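Aspartate-semialdehyde dehydrogenase (Cryptococcus neoformans var. neoformans JEC21, PDB 5CEF) catalyses the NADPH-dependent reductive dephosphorylation of 4-phospho-L-aspartate to L-aspartate semialdehyde, the second step towards methionine, threonine and isoleucine, as a homotetramer. Local coordinates at residues A[99-104]-A[115-120]; A[136-141]-A[149-154]; A[329-332]-A[336-339]; A[168-173]-A[263-268]; A[314-319]-A[344-349]. All coordinates share one frame; numbering follows the deposited sequence.

Contact 1 (A[99-104]-A[115-120]); sequences IENAFR and KNYRRD
Tyr117 reaches from the loop 115-120 towards helix 99-104, and its ring settles among three side chains of the helix, Glu100, Asn101 and Arg104. The Glu100 carboxylate comes to the ring edge, near its plane, with OE1 4.0 Å from Tyr117 CD2; the two side chains run past each other in opposite directions. The end of the ring meets Asn101, whose side chain crosses it at about a right angle, so that the Tyr117 hydroxyl lies against the CB and amide of Asn101. Arg104 takes a third direction: its NH2 stands 3.7 Å from Tyr117 CE1, and the guanidinium and ring planes are 68° apart, too steep for a stack. Arg104 starts with CG trans to the backbone N (chi1 -174°) and bends at chi3, which brings NH2 back to Asn101. There Arg104 NH2 gives a nearly straight bond to Asn101 OD1 (3.2 Å), in the guanidinium plane but from above the carbonyl plane of the amide. Arg104 NH1 donates to Gln141 OE1 and, at 2.8 Å, to a water whose approach to Asp120 is too short to be trusted. Glu100 is held at its other oxygen, OE2, by Ser89. No direct hydrogen bond joins the segments, which leaves van der Waals contact round the tyrosine as the join. The loop, built from two type I turns, follows strand 109-112, and the contact sets it against helix 93-105 in the Rossmann-type NADP-binding domain, near Leu91, a probable cofactor-binding residue.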
# COMPACT_ATOMS: atom_id res chain seq x y z
N ILE A 99 16.56 -35.08 -7.18
CA ILE A 99 17.76 -34.70 -6.45
C ILE A 99 17.73 -35.12 -4.97
O ILE A 99 18.68 -35.76 -4.47
CB ILE A 99 17.99 -33.21 -6.53
CG1 ILE A 99 18.32 -32.81 -7.98
CG2 ILE A 99 19.12 -32.78 -5.59
CD1 ILE A 99 18.26 -31.31 -8.23
N GLU A 100 16.64 -34.82 -4.28
CA GLU A 100 16.51 -35.24 -2.90
C GLU A 100 16.52 -36.76 -2.78
O GLU A 100 17.10 -37.32 -1.84
CB GLU A 100 15.26 -34.63 -2.27
CG GLU A 100 15.38 -33.12 -2.10
CD GLU A 100 14.10 -32.45 -1.62
OE1 GLU A 100 13.04 -33.12 -1.55
OE2 GLU A 100 14.20 -31.24 -1.31
N ASN A 101 15.90 -37.43 -3.74
CA ASN A 101 15.94 -38.90 -3.75
C ASN A 101 17.33 -39.46 -3.99
O ASN A 101 17.68 -40.51 -3.44
CB ASN A 101 15.00 -39.48 -4.81
CG ASN A 101 14.78 -40.99 -4.63
OD1 ASN A 101 14.79 -41.53 -3.51
ND2 ASN A 101 14.58 -41.66 -5.72
N ALA A 102 18.09 -38.78 -4.83
CA ALA A 102 19.48 -39.20 -5.11
C ALA A 102 20.34 -39.08 -3.84
O ALA A 102 21.08 -39.99 -3.49
CB ALA A 102 20.07 -38.39 -6.27
N PHE A 103 20.21 -37.96 -3.14
CA PHE A 103 20.92 -37.79 -1.88
C PHE A 103 20.57 -38.88 -0.87
O PHE A 103 21.46 -39.46 -0.25
CB PHE A 103 20.65 -36.39 -1.28
CG PHE A 103 21.58 -35.34 -1.80
CD1 PHE A 103 21.51 -34.92 -3.11
CD2 PHE A 103 22.56 -34.81 -0.98
CE1 PHE A 103 22.39 -33.96 -3.59
CE2 PHE A 103 23.44 -33.85 -1.46
CZ PHE A 103 23.36 -33.43 -2.76
N ARG A 104 19.28 -39.16 -0.72
CA ARG A 104 18.86 -40.20 0.22
C ARG A 104 19.40 -41.56 -0.22
O ARG A 104 19.90 -42.34 0.63
CB ARG A 104 17.35 -40.25 0.35
CG ARG A 104 16.89 -41.23 1.42
CD ARG A 104 15.38 -41.30 1.59
NE ARG A 104 14.70 -41.56 0.32
CZ ARG A 104 13.39 -41.75 0.19
NH1 ARG A 104 12.57 -41.71 1.23
NH2 ARG A 104 12.90 -41.98 -1.01
N LYS A 115 7.44 -30.09 -1.87
CA LYS A 115 6.18 -30.83 -1.67
C LYS A 115 6.35 -32.31 -1.94
O LYS A 115 5.53 -33.13 -1.51
CB LYS A 115 5.09 -30.42 -2.70
CG LYS A 115 5.26 -29.09 -3.40
CD LYS A 115 3.98 -28.62 -4.06
CE LYS A 115 4.24 -28.08 -5.46
NZ LYS A 115 3.04 -27.38 -5.98
N ASN A 116 7.40 -32.65 -2.67
CA ASN A 116 7.49 -33.98 -3.28
C ASN A 116 7.30 -35.18 -2.32
O ASN A 116 6.61 -36.12 -2.65
CB ASN A 116 8.82 -34.09 -4.02
CG ASN A 116 9.08 -32.92 -5.00
OD1 ASN A 116 9.25 -31.78 -4.60
ND2 ASN A 116 9.15 -33.22 -6.29
N TYR A 117 7.88 -35.10 -1.10
CA TYR A 117 7.85 -36.21 -0.13
C TYR A 117 6.86 -36.06 1.06
O TYR A 117 6.81 -36.90 1.94
CB TYR A 117 9.27 -36.48 0.36
CG TYR A 117 10.08 -37.19 -0.70
CD1 TYR A 117 9.90 -38.54 -0.92
CD2 TYR A 117 10.95 -36.49 -1.54
CE1 TYR A 117 10.59 -39.19 -1.92
CE2 TYR A 117 11.64 -37.13 -2.54
CZ TYR A 117 11.46 -38.47 -2.73
OH TYR A 117 12.14 -39.13 -3.71
N ARG A 118 6.06 -35.01 1.06
CA ARG A 118 5.22 -34.68 2.20
C ARG A 118 4.18 -35.69 2.51
O ARG A 118 3.84 -35.89 3.68
CB ARG A 118 4.53 -33.34 1.95
CG ARG A 118 5.51 -32.18 2.02
CD ARG A 118 4.84 -30.83 1.95
NE ARG A 118 5.85 -29.78 2.14
CZ ARG A 118 5.59 -28.48 2.19
NH1 ARG A 118 4.35 -28.08 2.07
NH2 ARG A 118 6.57 -27.59 2.38
N ARG A 119 3.62 -36.30 1.46
CA ARG A 119 2.60 -37.31 1.63
C ARG A 119 3.15 -38.74 1.53
O ARG A 119 2.38 -39.71 1.64
CB ARG A 119 1.50 -37.11 0.60
CG ARG A 119 1.02 -35.67 0.55
CD ARG A 119 -0.34 -35.51 -0.07
NE ARG A 119 -0.70 -34.10 -0.03
CZ ARG A 119 -1.88 -33.60 -0.41
NH1 ARG A 119 -2.83 -34.40 -0.87
NH2 ARG A 119 -2.10 -32.27 -0.32
N ASP A 120 4.46 -38.89 1.37
CA ASP A 120 5.07 -40.22 1.29
C ASP A 120 4.84 -40.93 2.63
O ASP A 120 5.09 -40.37 3.69
CB ASP A 120 6.55 -40.09 0.99
CG ASP A 120 7.22 -41.42 0.78
OD1 ASP A 120 7.30 -42.23 1.72
OD2 ASP A 120 7.76 -41.59 -0.32
O HOH W 1 10.01 -42.35 0.17

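Contact 2 (A[136-141]-A[149-154]); sequences SIIPYQ and KGYIVT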
# COMPACT_ATOMS: atom_id res chain seq x y z
N SER A 136 10.00 -41.10 15.11
CA SER A 136 9.96 -42.52 15.47
C SER A 136 9.82 -43.47 14.28
O SER A 136 10.18 -44.64 14.40
CB SER A 136 8.82 -42.79 16.45
OG SER A 136 7.59 -42.79 15.78
N ILE A 137 9.34 -42.98 13.13
CA ILE A 137 9.21 -43.81 11.93
C ILE A 137 10.50 -43.93 11.11
O ILE A 137 10.53 -44.65 10.12
CB ILE A 137 8.07 -43.29 11.02
CG1 ILE A 137 7.51 -44.39 10.13
CG2 ILE A 137 8.52 -42.13 10.15
CD1 ILE A 137 6.34 -43.96 9.27
N ILE A 138 11.55 -43.20 11.48
CA ILE A 138 12.75 -43.15 10.63
C ILE A 138 13.48 -44.50 10.47
O ILE A 138 13.89 -44.85 9.36
CB ILE A 138 13.73 -42.05 11.12
CG1 ILE A 138 13.11 -40.66 10.94
CG2 ILE A 138 15.03 -42.10 10.35
CD1 ILE A 138 12.76 -40.32 9.51
N PRO A 139 13.65 -45.27 11.57
CA PRO A 139 14.29 -46.59 11.42
C PRO A 139 13.57 -47.46 10.40
O PRO A 139 14.21 -48.08 9.56
CB PRO A 139 14.19 -47.18 12.83
CG PRO A 139 14.28 -45.97 13.71
CD PRO A 139 13.47 -44.91 12.99
N TYR A 140 12.24 -47.43 10.42
CA TYR A 140 11.46 -48.16 9.43
C TYR A 140 11.66 -47.64 8.00
O TYR A 140 11.67 -48.42 7.04
CB TYR A 140 9.96 -48.16 9.82
CG TYR A 140 9.14 -49.05 8.92
CD1 TYR A 140 9.33 -50.43 8.92
CD2 TYR A 140 8.20 -48.52 8.05
CE1 TYR A 140 8.59 -51.27 8.09
CE2 TYR A 140 7.45 -49.35 7.21
CZ TYR A 140 7.65 -50.72 7.25
OH TYR A 140 6.95 -51.53 6.42
N GLN A 141 11.81 -46.33 7.85
CA GLN A 141 12.05 -45.74 6.51
C GLN A 141 13.36 -46.25 5.97
O GLN A 141 13.45 -46.65 4.81
CB GLN A 141 12.02 -44.19 6.51
CG GLN A 141 12.28 -43.59 5.13
CD GLN A 141 12.52 -42.06 5.07
OE1 GLN A 141 13.25 -41.57 4.20
NE2 GLN A 141 11.85 -41.32 5.93
N LYS A 149 21.94 -45.12 7.15
CA LYS A 149 22.05 -43.75 7.67
C LYS A 149 21.02 -42.76 7.05
O LYS A 149 20.43 -41.93 7.75
CB LYS A 149 23.49 -43.28 7.42
CG LYS A 149 23.77 -41.84 7.78
CD LYS A 149 25.22 -41.63 8.22
CE LYS A 149 26.26 -42.02 7.17
NZ LYS A 149 26.22 -41.15 5.96
N GLY A 150 20.76 -42.87 5.75
CA GLY A 150 19.97 -41.86 5.04
C GLY A 150 18.46 -41.89 5.28
O GLY A 150 17.88 -42.96 5.48
N TYR A 151 17.85 -40.72 5.18
CA TYR A 151 16.40 -40.58 5.16
C TYR A 151 15.98 -39.16 4.72
O TYR A 151 16.82 -38.26 4.57
CB TYR A 151 15.82 -40.88 6.53
CG TYR A 151 16.17 -39.86 7.60
CD1 TYR A 151 15.40 -38.70 7.83
CD2 TYR A 151 17.28 -40.07 8.41
CE1 TYR A 151 15.76 -37.78 8.83
CE2 TYR A 151 17.63 -39.18 9.41
CZ TYR A 151 16.88 -38.05 9.62
OH TYR A 151 17.31 -37.22 10.63
N ILE A 152 14.68 -39.01 4.49
CA ILE A 152 14.07 -37.72 4.19
C ILE A 152 13.03 -37.35 5.24
O ILE A 152 12.20 -38.18 5.64
CB ILE A 152 13.41 -37.73 2.80
CG1 ILE A 152 14.48 -37.62 1.73
CG2 ILE A 152 12.46 -36.56 2.65
CD1 ILE A 152 14.00 -37.97 0.33
N VAL A 153 13.09 -36.08 5.67
CA VAL A 153 12.04 -35.44 6.47
C VAL A 153 11.67 -34.18 5.77
O VAL A 153 12.54 -33.47 5.26
CB VAL A 153 12.53 -35.07 7.87
CG1 VAL A 153 11.52 -34.17 8.54
CG2 VAL A 153 12.74 -36.31 8.70
N THR A 154 10.38 -33.91 5.69
CA THR A 154 9.93 -32.68 5.07
C THR A 154 9.41 -31.74 6.13
O THR A 154 8.77 -32.14 7.07
CB THR A 154 8.82 -32.89 4.05
OG1 THR A 154 7.74 -33.60 4.67
CG2 THR A 154 9.33 -33.67 2.88
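One face of the Tyr151 ring carries Ile138 CG2, 3.9 Å from the ring centroid and displaced towards the rim in a CH-pi contact, while the Gln141 amide stands almost perpendicular to the ring beside Tyr151 CB. This is the packing of helix 138-145 on strand 151-155 in a beta-alpha-beta unit of the Rossmann-type parallel sheet. Ile138 crosses the tyrosine at about a right angle and uses two branches: CG2 near CD2 of the ring and CD1 3.5 Å from CD1 of Tyr151. The same Ile138 CD1 also reaches Val153 CG2. Tyr151 has its ring between backbone N and carbonyl carbon (chi1 68°), which turns it across the isoleucine, and its hydroxyl is hydrogen-bonded to that of Tyr111. Gln141, extended from the helix, spans the peptide groups on both sides of Ile152, receiving a bond from the backbone N and giving one to the carbonyl. Both polar ends of the amide are therefore fixed, and its flip is settled by the pair. OE1 takes a further bond from Arg104, so the oxygen is doubly gripped. The NE2-H points almost exactly at Ile152 O, 3.2 Å from Gln141 NE2 at an N-H...O angle of 175°, with the acceptor 3° from the amide plane.

Contact 3 (A[329-332]-A[336-339]); sequences RECP and IKFV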
# COMPACT_ATOMS: atom_id res chain seq x y z
N ARG A 329 -12.94 -16.09 21.25
CA ARG A 329 -14.32 -15.87 21.59
C ARG A 329 -15.21 -16.99 21.09
O ARG A 329 -14.82 -17.81 20.28
CB ARG A 329 -14.78 -14.51 21.01
CG ARG A 329 -14.81 -14.45 19.49
CD ARG A 329 -14.52 -13.09 18.92
NE ARG A 329 -14.80 -13.05 17.49
CZ ARG A 329 -14.01 -13.49 16.51
NH1 ARG A 329 -12.82 -14.00 16.74
NH2 ARG A 329 -14.43 -13.39 15.25
N GLU A 330 -16.44 -17.01 21.58
CA GLU A 330 -17.38 -18.02 21.16
C GLU A 330 -17.74 -17.87 19.72
O GLU A 330 -17.85 -16.76 19.22
CB GLU A 330 -18.63 -17.94 22.00
CG GLU A 330 -18.42 -18.62 23.36
CD GLU A 330 -19.66 -18.52 24.21
OE1 GLU A 330 -20.79 -18.60 23.64
OE2 GLU A 330 -19.49 -18.35 25.44
N CYS A 331 -17.94 -19.01 19.06
CA CYS A 331 -18.43 -19.09 17.69
C CYS A 331 -19.86 -19.60 17.73
O CYS A 331 -20.13 -20.66 18.25
CB CYS A 331 -17.60 -20.04 16.88
SG CYS A 331 -18.12 -20.26 15.18
N PRO A 332 -20.81 -18.83 17.22
CA PRO A 332 -22.20 -19.30 17.22
C PRO A 332 -22.44 -20.62 16.47
O PRO A 332 -23.47 -21.25 16.68
CB PRO A 332 -22.94 -18.18 16.52
CG PRO A 332 -22.10 -16.97 16.72
CD PRO A 332 -20.69 -17.46 16.70
N ILE A 336 -15.32 -22.37 19.28
CA ILE A 336 -14.43 -21.28 19.56
C ILE A 336 -13.88 -20.76 18.25
O ILE A 336 -13.55 -21.55 17.36
CB ILE A 336 -13.32 -21.77 20.52
CG1 ILE A 336 -13.78 -21.65 21.98
CG2 ILE A 336 -11.98 -21.12 20.24
CD1 ILE A 336 -13.85 -20.25 22.55
N LYS A 337 -13.75 -19.44 18.14
CA LYS A 337 -13.02 -18.84 17.02
C LYS A 337 -11.99 -17.83 17.48
O LYS A 337 -12.04 -17.31 18.59
CB LYS A 337 -13.96 -18.22 15.96
CG LYS A 337 -14.86 -17.11 16.47
CD LYS A 337 -15.84 -16.65 15.38
CE LYS A 337 -16.85 -15.65 15.96
NZ LYS A 337 -17.93 -15.21 15.05
N PHE A 338 -11.03 -17.58 16.61
CA PHE A 338 -9.91 -16.71 16.98
C PHE A 338 -9.14 -16.26 15.77
O PHE A 338 -9.40 -16.68 14.64
CB PHE A 338 -8.98 -17.43 17.98
CG PHE A 338 -8.35 -18.68 17.44
CD1 PHE A 338 -7.15 -18.64 16.83
CD2 PHE A 338 -8.94 -19.89 17.60
CE1 PHE A 338 -6.54 -19.78 16.35
CE2 PHE A 338 -8.33 -21.05 17.15
CZ PHE A 338 -7.13 -20.99 16.50
N VAL A 339 -8.17 -15.41 16.02
CA VAL A 339 -7.27 -14.92 15.00
C VAL A 339 -5.84 -15.30 15.40
O VAL A 339 -5.48 -15.11 16.55
CB VAL A 339 -7.35 -13.39 14.91
CG1 VAL A 339 -6.29 -12.86 13.98
CG2 VAL A 339 -8.72 -12.99 14.42
O HOH W 2 -17.84 -12.27 16.77
O HOH W 3 -11.94 -15.32 14.22
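Lys337 NZ, beside Arg329, is gripped by Glu217 (a salt bridge), Ala246 O and Ser245 OG (hydrogen bonds), all of the second subunit. A water 3.4 Å from Lys337 NZ adds a weak bond and also accepts from Arg329 NE. The lysine gets there fully extended from a CG set between backbone N and carbonyl carbon (chi1 60°). Its aliphatic chain runs obliquely over one face of the Arg329 guanidinium: Lys337 CG sits over the centre, 3.6 Å above the plane, and Lys337 CE is 3.4 Å from Arg329 NH2. That flat group is bordered in its plane by two waters. Its NH2 forms a salt bridge with Glu213 of the second subunit and its NH1 donates to Arg327 O. The two positive groups, 3.9 Å apart between Arg329 NH2 and Lys337 NZ, are probably balanced by Glu213 and Glu217 of the second subunit. Underneath lies the end of the beta hairpin formed by strands 323-330 and 336-342. Arg329 and Lys337 are an antiparallel hydrogen-bonded pair, with Lys337 N to Arg329 O at 2.9 Å and Arg329 N to Lys337 O at 3.1 Å. At the following non-hydrogen-bonded pair, Glu330 with Ile336, the side chains diverge, yet Ile336 CD1 turns back to 3.5 Å from Arg329 O. Past the strand, Cys331 CB packs on Lys337 CG, and Pro332 CD approaches Lys337 NZ.

Contact 4 (A[168-173]-A[263-268]); sequences AALEKA and VKFARS
Leu170 is the one side chain of helix 168-173 that meets the strand 263-265, and it does so with two different parts. Its CB lies 4.1 Å from Phe265 CE1, coming to the ring at its edge and near its plane. Further out, its CD1 methyl approaches Val263 CG2 at 4.3 Å. Both are plain van der Waals contacts between apolar groups, with no hydrogen bond between the segments. The leucine extends from the helix with CG opposite the carbonyl carbon (chi1 -66°) and CD1 trans beyond it (chi2 178°), a direction that carries the methyl towards Val263 while CB stays with the phenylalanine. Val263 and Phe265, two residues apart on one strand, come together on the same side: CG1 of Val263 sits over the centre of the Phe265 ring, 4.3 Å above its plane. The ring thus has a valine methyl on a face and the leucine at an edge. Phe265 also packs on Leu177 and Pro271, and Val263 on Leu177, while strand 257-265 is held by backbone bonds of Val263 to Asp335 and Ile336 and by the bond from Phe265 N to the Asp335 carboxylate. On the helix side, Leu170 continues onto Val276 and Phe280 of helix 273-282. The contact therefore lies in the buried layer where helix 158-174 and helix 273-282 pack against the mixed sheet of the dimerisation domain, on strand 257-265 between strands 177-186 and 336-342.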
# COMPACT_ATOMS: atom_id res chain seq x y z
N ALA A 168 -2.55 -27.61 17.78
CA ALA A 168 -1.88 -28.59 18.59
C ALA A 168 -2.05 -28.25 20.06
O ALA A 168 -2.20 -29.15 20.89
CB ALA A 168 -0.41 -28.65 18.22
N ALA A 169 -1.99 -26.97 20.39
CA ALA A 169 -2.10 -26.55 21.77
C ALA A 169 -3.51 -26.86 22.27
O ALA A 169 -3.71 -27.26 23.43
CB ALA A 169 -1.80 -25.08 21.90
N LEU A 170 -4.47 -26.71 21.37
CA LEU A 170 -5.84 -27.07 21.70
C LEU A 170 -5.97 -28.56 21.93
O LEU A 170 -6.68 -28.97 22.85
CB LEU A 170 -6.82 -26.58 20.60
CG LEU A 170 -6.91 -25.06 20.49
CD1 LEU A 170 -7.84 -24.64 19.38
CD2 LEU A 170 -7.34 -24.45 21.80
N GLU A 171 -5.36 -29.38 21.07
CA GLU A 171 -5.54 -30.83 21.19
C GLU A 171 -4.88 -31.33 22.46
O GLU A 171 -5.46 -32.13 23.19
CB GLU A 171 -5.08 -31.60 19.93
CG GLU A 171 -6.11 -31.58 18.81
CD GLU A 171 -5.96 -32.72 17.81
OE1 GLU A 171 -4.84 -33.23 17.65
OE2 GLU A 171 -6.96 -33.07 17.15
N LYS A 172 -3.69 -30.85 22.74
CA LYS A 172 -3.00 -31.25 23.96
C LYS A 172 -3.83 -30.94 25.20
O LYS A 172 -3.86 -31.74 26.11
CB LYS A 172 -1.65 -30.52 24.10
CG LYS A 172 -0.75 -31.16 25.12
CD LYS A 172 0.46 -30.29 25.47
CE LYS A 172 1.64 -31.13 25.96
NZ LYS A 172 2.85 -30.30 26.13
N ALA A 173 -4.50 -29.80 25.23
CA ALA A 173 -5.24 -29.41 26.40
C ALA A 173 -6.66 -29.95 26.43
O ALA A 173 -7.16 -30.19 27.53
CB ALA A 173 -5.27 -27.89 26.53
N VAL A 263 -13.22 -23.40 15.35
CA VAL A 263 -12.94 -24.75 15.78
C VAL A 263 -14.10 -25.36 16.52
O VAL A 263 -14.71 -24.73 17.37
CB VAL A 263 -11.72 -24.78 16.71
CG1 VAL A 263 -11.46 -26.19 17.21
CG2 VAL A 263 -10.48 -24.29 15.99
N LYS A 264 -14.38 -26.62 16.19
CA LYS A 264 -15.29 -27.45 16.94
C LYS A 264 -14.53 -28.59 17.59
O LYS A 264 -13.90 -29.36 16.88
CB LYS A 264 -16.33 -28.04 16.01
CG LYS A 264 -17.20 -29.11 16.65
CD LYS A 264 -18.59 -28.58 16.99
CE LYS A 264 -19.12 -29.11 18.33
NZ LYS A 264 -19.95 -28.08 19.06
N PHE A 265 -14.67 -28.74 18.91
CA PHE A 265 -14.01 -29.81 19.64
C PHE A 265 -14.82 -31.10 19.56
O PHE A 265 -16.04 -31.04 19.49
CB PHE A 265 -13.81 -29.42 21.09
CG PHE A 265 -12.95 -28.23 21.26
CD1 PHE A 265 -11.58 -28.36 21.29
CD2 PHE A 265 -13.51 -26.98 21.37
CE1 PHE A 265 -10.76 -27.24 21.42
CE2 PHE A 265 -12.70 -25.87 21.50
CZ PHE A 265 -11.33 -26.00 21.54
N ALA A 266 -14.14 -32.25 19.61
CA ALA A 266 -14.84 -33.54 19.68
C ALA A 266 -15.56 -33.74 21.02
O ALA A 266 -16.64 -34.35 21.09
CB ALA A 266 -13.89 -34.70 19.44
N ARG A 267 -14.94 -33.22 22.07
CA ARG A 267 -15.41 -33.41 23.41
C ARG A 267 -16.31 -32.28 23.86
O ARG A 267 -16.19 -31.16 23.43
CB ARG A 267 -14.24 -33.55 24.36
CG ARG A 267 -13.48 -34.87 24.19
CD ARG A 267 -12.37 -34.98 25.24
NE ARG A 267 -11.35 -35.97 24.88
CZ ARG A 267 -10.14 -36.07 25.45
NH1 ARG A 267 -9.73 -35.20 26.39
NH2 ARG A 267 -9.30 -37.00 25.04
N SER A 268 -17.24 -32.65 24.73
CA SER A 268 -18.31 -31.81 25.23
C SER A 268 -18.30 -31.84 26.75
O SER A 268 -18.00 -32.88 27.33
CB SER A 268 -19.63 -32.36 24.76
OG SER A 268 -20.20 -31.52 23.80

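Contact 5 (A[314-319]-A[344-349]); sequences DKNLHN and NVRLGA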
# COMPACT_ATOMS: atom_id res chain seq x y z
N ASP A 314 2.93 -6.95 15.58
CA ASP A 314 3.29 -8.07 16.42
C ASP A 314 4.32 -8.99 15.79
O ASP A 314 4.33 -10.19 15.98
CB ASP A 314 2.01 -8.82 16.84
CG ASP A 314 1.07 -7.93 17.64
OD1 ASP A 314 1.54 -7.43 18.68
OD2 ASP A 314 -0.11 -7.73 17.26
N LYS A 315 5.26 -8.40 15.08
CA LYS A 315 6.43 -9.16 14.66
C LYS A 315 7.54 -8.87 15.67
O LYS A 315 7.50 -7.88 16.41
CB LYS A 315 6.85 -8.79 13.24
CG LYS A 315 7.27 -7.34 13.02
CD LYS A 315 7.09 -6.99 11.56
CE LYS A 315 7.57 -5.59 11.22
NZ LYS A 315 7.38 -5.42 9.76
N ASN A 316 8.52 -9.78 15.69
CA ASN A 316 9.65 -9.76 16.62
C ASN A 316 9.22 -9.65 18.06
O ASN A 316 9.68 -8.80 18.79
CB ASN A 316 10.65 -8.67 16.26
CG ASN A 316 11.11 -8.77 14.82
OD1 ASN A 316 11.33 -9.87 14.29
ND2 ASN A 316 11.23 -7.63 14.18
N LEU A 317 8.35 -10.57 18.46
CA LEU A 317 7.87 -10.63 19.81
C LEU A 317 9.00 -11.00 20.76
O LEU A 317 10.08 -11.49 20.37
CB LEU A 317 6.73 -11.64 19.91
CG LEU A 317 5.49 -11.29 19.08
CD1 LEU A 317 4.59 -12.51 18.88
CD2 LEU A 317 4.73 -10.15 19.71
N HIS A 318 8.76 -10.77 22.03
CA HIS A 318 9.70 -11.14 23.07
C HIS A 318 9.76 -12.66 23.24
O HIS A 318 8.80 -13.39 22.89
CB HIS A 318 9.31 -10.45 24.39
CG HIS A 318 9.53 -8.96 24.41
ND1 HIS A 318 10.54 -8.33 23.70
CD2 HIS A 318 8.89 -7.98 25.09
CE1 HIS A 318 10.49 -7.03 23.92
NE2 HIS A 318 9.50 -6.79 24.76
N ASN A 319 10.89 -13.12 23.79
CA ASN A 319 11.09 -14.54 24.14
C ASN A 319 11.19 -15.44 22.93
O ASN A 319 10.96 -16.66 23.03
CB ASN A 319 10.00 -15.04 25.08
CG ASN A 319 9.95 -14.25 26.38
OD1 ASN A 319 10.98 -14.08 27.05
ND2 ASN A 319 8.76 -13.83 26.78
N ASN A 344 6.43 -15.15 9.72
CA ASN A 344 7.09 -16.02 8.76
C ASN A 344 8.53 -15.67 8.42
O ASN A 344 9.23 -16.46 7.74
CB ASN A 344 6.27 -16.09 7.50
CG ASN A 344 6.14 -14.73 6.81
OD1 ASN A 344 5.92 -13.70 7.44
ND2 ASN A 344 6.27 -14.75 5.51
N VAL A 345 9.00 -14.52 8.89
CA VAL A 345 10.40 -14.18 8.76
C VAL A 345 11.18 -14.92 9.83
O VAL A 345 12.14 -15.62 9.53
CB VAL A 345 10.65 -12.64 8.84
CG1 VAL A 345 12.14 -12.31 8.97
CG2 VAL A 345 10.07 -11.94 7.61
N ARG A 346 10.78 -14.73 11.09
CA ARG A 346 11.44 -15.44 12.16
C ARG A 346 11.24 -16.98 12.02
O ARG A 346 12.21 -17.74 12.15
CB ARG A 346 11.03 -14.91 13.53
CG ARG A 346 12.04 -13.93 14.18
CD ARG A 346 12.48 -14.46 15.55
NE ARG A 346 12.35 -13.48 16.62
CZ ARG A 346 11.27 -13.26 17.35
NH1 ARG A 346 10.14 -13.94 17.16
NH2 ARG A 346 11.33 -12.34 18.31
N LEU A 347 10.00 -17.43 11.78
CA LEU A 347 9.74 -18.87 11.71
C LEU A 347 9.44 -19.29 10.29
O LEU A 347 8.37 -19.78 9.97
CB LEU A 347 8.64 -19.27 12.68
CG LEU A 347 8.37 -20.75 12.85
CD1 LEU A 347 9.65 -21.54 13.06
CD2 LEU A 347 7.39 -20.99 14.00
N GLY A 348 10.43 -19.05 9.43
CA GLY A 348 10.35 -19.39 8.03
C GLY A 348 10.82 -20.81 7.74
O GLY A 348 11.08 -21.59 8.67
N ALA A 349 10.92 -21.16 6.46
CA ALA A 349 11.33 -22.51 6.04
C ALA A 349 12.70 -22.94 6.60
O ALA A 349 12.88 -24.07 7.03
CB ALA A 349 11.33 -22.61 4.51
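Arg346 stretches from the segment 344-349 to the loop 314-319 and delivers NH2 to the backbone carbonyl of Leu317. Its side chain is not in a regular staggered form: chi1 is -100°, and further bends at chi2 and chi3 sweep the guanidinium alongside Asn316 to the peptide beyond it. CA of Asn316 lies over one face of the guanidinium, 3.9 Å from Arg346 CZ, and the edge faces Leu317. Leu317 O accepts from Arg346 NH2 at 2.6 Å, in the carbonyl plane on a lone pair and also close to the guanidinium plane, although the N-H...O angle is a bent 141°. Asn316 has its CG beside the backbone N (chi1 -55°), which brings OD1 to 4.1 Å from Arg346 CG; its amide plane stands well tilted from the guanidinium. The backbone of Asn316 has positive phi and psi, a left-handed helical conformation. Arg346 NH1 gives a second bond to Ala321 O, and Asp343 accepts from the backbone N of both Asn316 and Arg346. The segment 344-349 includes Asn344, probably an NADP-binding residue, and leads through Gly348 at the N-cap into helix 349-362; the Arg346 side chain is about 10 Å from that of Cys158, predicted to carry the acyl-thioester intermediate. The guanidinium links the two loops through backbone polarity; both acceptors are neutral carbonyls, so its charge is probably only partly offset by their dipoles.

Overall arrangement
Contacts 1 and 2 belong to the nucleotide-binding Rossmann part and touch through Arg104 and Gln141, while contacts 3, 4 and 5 lie in the dimerisation domain. Contact 2 is buried and combines apolar packing with a side-chain amide bonded to the strand backbone; contact 1, partly buried, rests mainly on one tyrosine. Contact 4 is also buried but purely apolar, and it meets contact 3 in the mixed sheet, where Ile336 and Val263 sit on neighbouring strands. Contact 3 differs in being a hairpin end whose charged side chains face a second subunit. Contact 5, at the surface, ties two loops by an arginine-carbonyl bond; its nearest atoms are about 7 Å from contact 1.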